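Local coordinates for catechol 2,3-dioxygenase (PDB 3HPY), which probably catalyses the iron-dependent extradiol cleavage of catechol by dioxygen to 2-hydroxy-6-oxohexa-2,4-dienoate, acting as a homotetramer, at residues C[68-79]-C[117-125]. Residues are numbered along the deposited sequence; the frame is centred on the assembly and turned at random.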
# COMPACT_ATOMS: atom_id res chain seq x y z
N PHE C 68 -35.28 1.65 -5.01
CA PHE C 68 -35.18 2.83 -4.17
C PHE C 68 -33.87 2.89 -3.39
O PHE C 68 -33.17 1.89 -3.24
CB PHE C 68 -36.37 2.89 -3.21
CG PHE C 68 -36.54 1.67 -2.37
CD1 PHE C 68 -35.84 1.54 -1.17
CD2 PHE C 68 -37.40 0.65 -2.76
CE1 PHE C 68 -36.00 0.40 -0.37
CE2 PHE C 68 -37.57 -0.49 -1.97
CZ PHE C 68 -36.86 -0.62 -0.77
N PHE C 69 -33.54 4.08 -2.90
CA PHE C 69 -32.32 4.31 -2.14
C PHE C 69 -32.67 5.06 -0.86
O PHE C 69 -33.23 6.15 -0.91
CB PHE C 69 -31.35 5.15 -2.98
CG PHE C 69 -29.96 5.21 -2.43
CD1 PHE C 69 -29.47 6.38 -1.88
CD2 PHE C 69 -29.13 4.09 -2.47
CE1 PHE C 69 -28.17 6.45 -1.38
CE2 PHE C 69 -27.84 4.14 -1.97
CZ PHE C 69 -27.36 5.33 -1.42
N GLY C 70 -32.34 4.47 0.28
CA GLY C 70 -32.67 5.10 1.55
C GLY C 70 -31.52 5.68 2.36
O GLY C 70 -30.37 5.28 2.21
N PHE C 71 -31.87 6.63 3.22
CA PHE C 71 -30.90 7.30 4.09
C PHE C 71 -31.35 7.23 5.54
O PHE C 71 -32.49 7.57 5.86
CB PHE C 71 -30.80 8.78 3.71
CG PHE C 71 -30.10 9.05 2.41
CD1 PHE C 71 -28.72 9.15 2.37
CD2 PHE C 71 -30.83 9.26 1.24
CE1 PHE C 71 -28.08 9.47 1.19
CE2 PHE C 71 -30.19 9.58 0.05
CZ PHE C 71 -28.81 9.69 0.02
N LYS C 72 -30.46 6.81 6.44
CA LYS C 72 -30.82 6.76 7.85
C LYS C 72 -30.67 8.17 8.41
O LYS C 72 -29.74 8.88 8.03
CB LYS C 72 -29.93 5.80 8.62
CG LYS C 72 -30.30 5.72 10.09
CD LYS C 72 -29.67 4.55 10.80
CE LYS C 72 -30.05 4.57 12.27
NZ LYS C 72 -29.61 3.32 12.96
N VAL C 73 -31.60 8.59 9.26
CA VAL C 73 -31.53 9.93 9.87
C VAL C 73 -31.22 9.78 11.36
O VAL C 73 -31.26 8.67 11.89
CB VAL C 73 -32.85 10.73 9.69
CG1 VAL C 73 -33.22 10.79 8.21
CG2 VAL C 73 -33.97 10.10 10.50
N LEU C 74 -30.94 10.88 12.05
CA LEU C 74 -30.58 10.80 13.46
C LEU C 74 -31.57 10.03 14.33
O LEU C 74 -31.18 9.05 15.00
CB LEU C 74 -30.38 12.20 14.03
CG LEU C 74 -29.67 12.29 15.40
CD1 LEU C 74 -28.29 11.63 15.35
CD2 LEU C 74 -29.51 13.75 15.77
N ASP C 75 -32.84 10.44 14.33
CA ASP C 75 -33.86 9.78 15.14
C ASP C 75 -35.29 9.98 14.61
O ASP C 75 -35.50 10.66 13.60
CB ASP C 75 -33.79 10.28 16.59
CG ASP C 75 -33.65 11.79 16.67
OD1 ASP C 75 -34.45 12.50 16.02
OD2 ASP C 75 -32.74 12.28 17.38
N LYS C 76 -36.26 9.39 15.30
CA LYS C 76 -37.66 9.49 14.89
C LYS C 76 -38.09 10.95 14.81
O LYS C 76 -38.80 11.35 13.90
CB LYS C 76 -38.55 8.71 15.86
CG LYS C 76 -38.29 7.21 15.84
CD LYS C 76 -38.93 6.51 17.05
CE LYS C 76 -38.15 6.81 18.32
NZ LYS C 76 -38.90 6.46 19.56
N ALA C 77 -37.64 11.76 15.77
CA ALA C 77 -37.97 13.19 15.77
C ALA C 77 -37.47 13.86 14.50
O ALA C 77 -38.15 14.70 13.91
CB ALA C 77 -37.36 13.87 17.00
N THR C 78 -36.27 13.48 14.07
CA THR C 78 -35.69 14.05 12.86
C THR C 78 -36.50 13.59 11.66
O THR C 78 -36.81 14.38 10.76
CB THR C 78 -34.23 13.59 12.68
OG1 THR C 78 -33.52 13.81 13.91
CG2 THR C 78 -33.55 14.37 11.56
N LEU C 79 -36.86 12.31 11.66
CA LEU C 79 -37.63 11.71 10.58
C LEU C 79 -38.91 12.51 10.34
O LEU C 79 -39.17 12.96 9.22
CB LEU C 79 -37.98 10.26 10.92
CG LEU C 79 -38.56 9.39 9.80
CD1 LEU C 79 -37.55 9.30 8.67
CD2 LEU C 79 -38.89 8.00 10.33
N LEU C 117 -36.73 7.11 -6.56
CA LEU C 117 -37.42 7.07 -5.28
C LEU C 117 -36.40 7.10 -4.14
O LEU C 117 -35.45 6.32 -4.14
CB LEU C 117 -38.27 5.80 -5.16
CG LEU C 117 -39.17 5.47 -6.35
CD1 LEU C 117 -40.06 4.29 -5.99
CD2 LEU C 117 -40.02 6.67 -6.71
N ILE C 118 -36.60 8.00 -3.19
CA ILE C 118 -35.70 8.13 -2.05
C ILE C 118 -36.43 7.75 -0.77
O ILE C 118 -37.63 7.97 -0.65
CB ILE C 118 -35.20 9.58 -1.93
CG1 ILE C 118 -34.67 10.07 -3.27
CG2 ILE C 118 -34.11 9.68 -0.87
CD1 ILE C 118 -33.42 9.36 -3.75
N GLU C 119 -35.71 7.17 0.17
CA GLU C 119 -36.30 6.77 1.44
C GLU C 119 -35.53 7.35 2.61
O GLU C 119 -34.32 7.55 2.53
CB GLU C 119 -36.32 5.24 1.56
CG GLU C 119 -37.59 4.58 1.05
CD GLU C 119 -37.62 3.09 1.34
OE1 GLU C 119 -36.97 2.66 2.32
OE2 GLU C 119 -38.29 2.35 0.59
N LEU C 120 -36.24 7.64 3.70
CA LEU C 120 -35.65 8.18 4.92
C LEU C 120 -36.21 7.38 6.08
O LEU C 120 -37.43 7.23 6.20
CB LEU C 120 -36.02 9.66 5.07
CG LEU C 120 -35.02 10.76 4.66
CD1 LEU C 120 -34.35 10.43 3.35
CD2 LEU C 120 -35.76 12.06 4.57
N TYR C 121 -35.34 6.83 6.92
CA TYR C 121 -35.79 6.06 8.07
C TYR C 121 -34.88 6.34 9.25
O TYR C 121 -33.73 6.75 9.07
CB TYR C 121 -35.76 4.56 7.78
CG TYR C 121 -34.37 4.00 7.55
CD1 TYR C 121 -33.72 4.14 6.32
CD2 TYR C 121 -33.70 3.31 8.57
CE1 TYR C 121 -32.45 3.60 6.10
CE2 TYR C 121 -32.43 2.77 8.36
CZ TYR C 121 -31.82 2.91 7.13
OH TYR C 121 -30.59 2.32 6.92
N ALA C 122 -35.39 6.10 10.45
CA ALA C 122 -34.61 6.32 11.66
C ALA C 122 -34.36 5.03 12.40
O ALA C 122 -33.53 4.98 13.32
CB ALA C 122 -35.33 7.31 12.57
N GLU C 123 -35.06 3.97 12.02
CA GLU C 123 -34.90 2.71 12.71
C GLU C 123 -34.51 1.52 11.85
O GLU C 123 -34.98 1.35 10.72
CB GLU C 123 -36.18 2.38 13.49
CG GLU C 123 -36.49 3.37 14.62
CD GLU C 123 -37.80 3.05 15.33
OE1 GLU C 123 -37.93 1.91 15.84
OE2 GLU C 123 -38.69 3.92 15.38
N LYS C 124 -33.62 0.71 12.41
CA LYS C 124 -33.12 -0.50 11.77
C LYS C 124 -32.26 -1.21 12.79
O LYS C 124 -31.28 -0.65 13.30
CB LYS C 124 -32.30 -0.15 10.53
CG LYS C 124 -31.72 -1.38 9.83
CD LYS C 124 -31.08 -1.04 8.49
CE LYS C 124 -32.12 -0.84 7.39
NZ LYS C 124 -31.47 -0.68 6.06
N THR C 125 -32.63 -2.44 13.09
CA THR C 125 -31.92 -3.25 14.08
C THR C 125 -30.40 -3.27 13.92
O THR C 125 -29.89 -3.43 12.81
CB THR C 125 -32.44 -4.70 14.05
OG1 THR C 125 -33.86 -4.70 14.27
CG2 THR C 125 -31.77 -5.53 15.14
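Phe69 and Phe71 exchange backbone bonds with Leu117, Glu119 and Tyr121, joining strands 68-73 and 117-121 as parallel neighbours in the mixed sheet of the N-terminal vicinal oxygen chelate domain. Five N-H···O bonds alternate along the ladder, from Phe69 N to Leu117 O (3.2 Å) through to Val73 N to Tyr121 O (2.8 Å), and CA-H···O contacts run between them. Strand 9-16 pairs with the other edge of 68-73.

On one face of the sheet Glu119 lays its carboxylate almost parallel to the Phe68 ring, the planes 19° apart, with Glu119 OE2 over one ring face, toward the rim, 3.1 Å from Phe68 CD1. Salt bridges from Arg107 and Arg109 grip this OE2, and Arg109 also makes a cation-pi contact with Phe68. With CG between its backbone N and carbonyl carbon (chi1 66°), Tyr121 turns one ring face to Lys72, whose CA lies 4.0 Å from the ring centroid, a CH-pi contact. The extended lysine chain continues to salt bridges with Asp52 and with Asp278 of a second subunit.

Apolar packing fills the reverse face: Ile118 CG2 meets the Phe71 ring at its edge, while Leu120 CD1 reaches Phe71 CB (3.9 Å). The Phe69 side chain comes within about 5 Å of that of the iron ligand His154. Asp75 N-caps helix 76-89, its OD1 accepting from both Thr78 N and Thr78 OG1. Beside this cap, Ala122 CB lies 3.4 Å from Asp75 C.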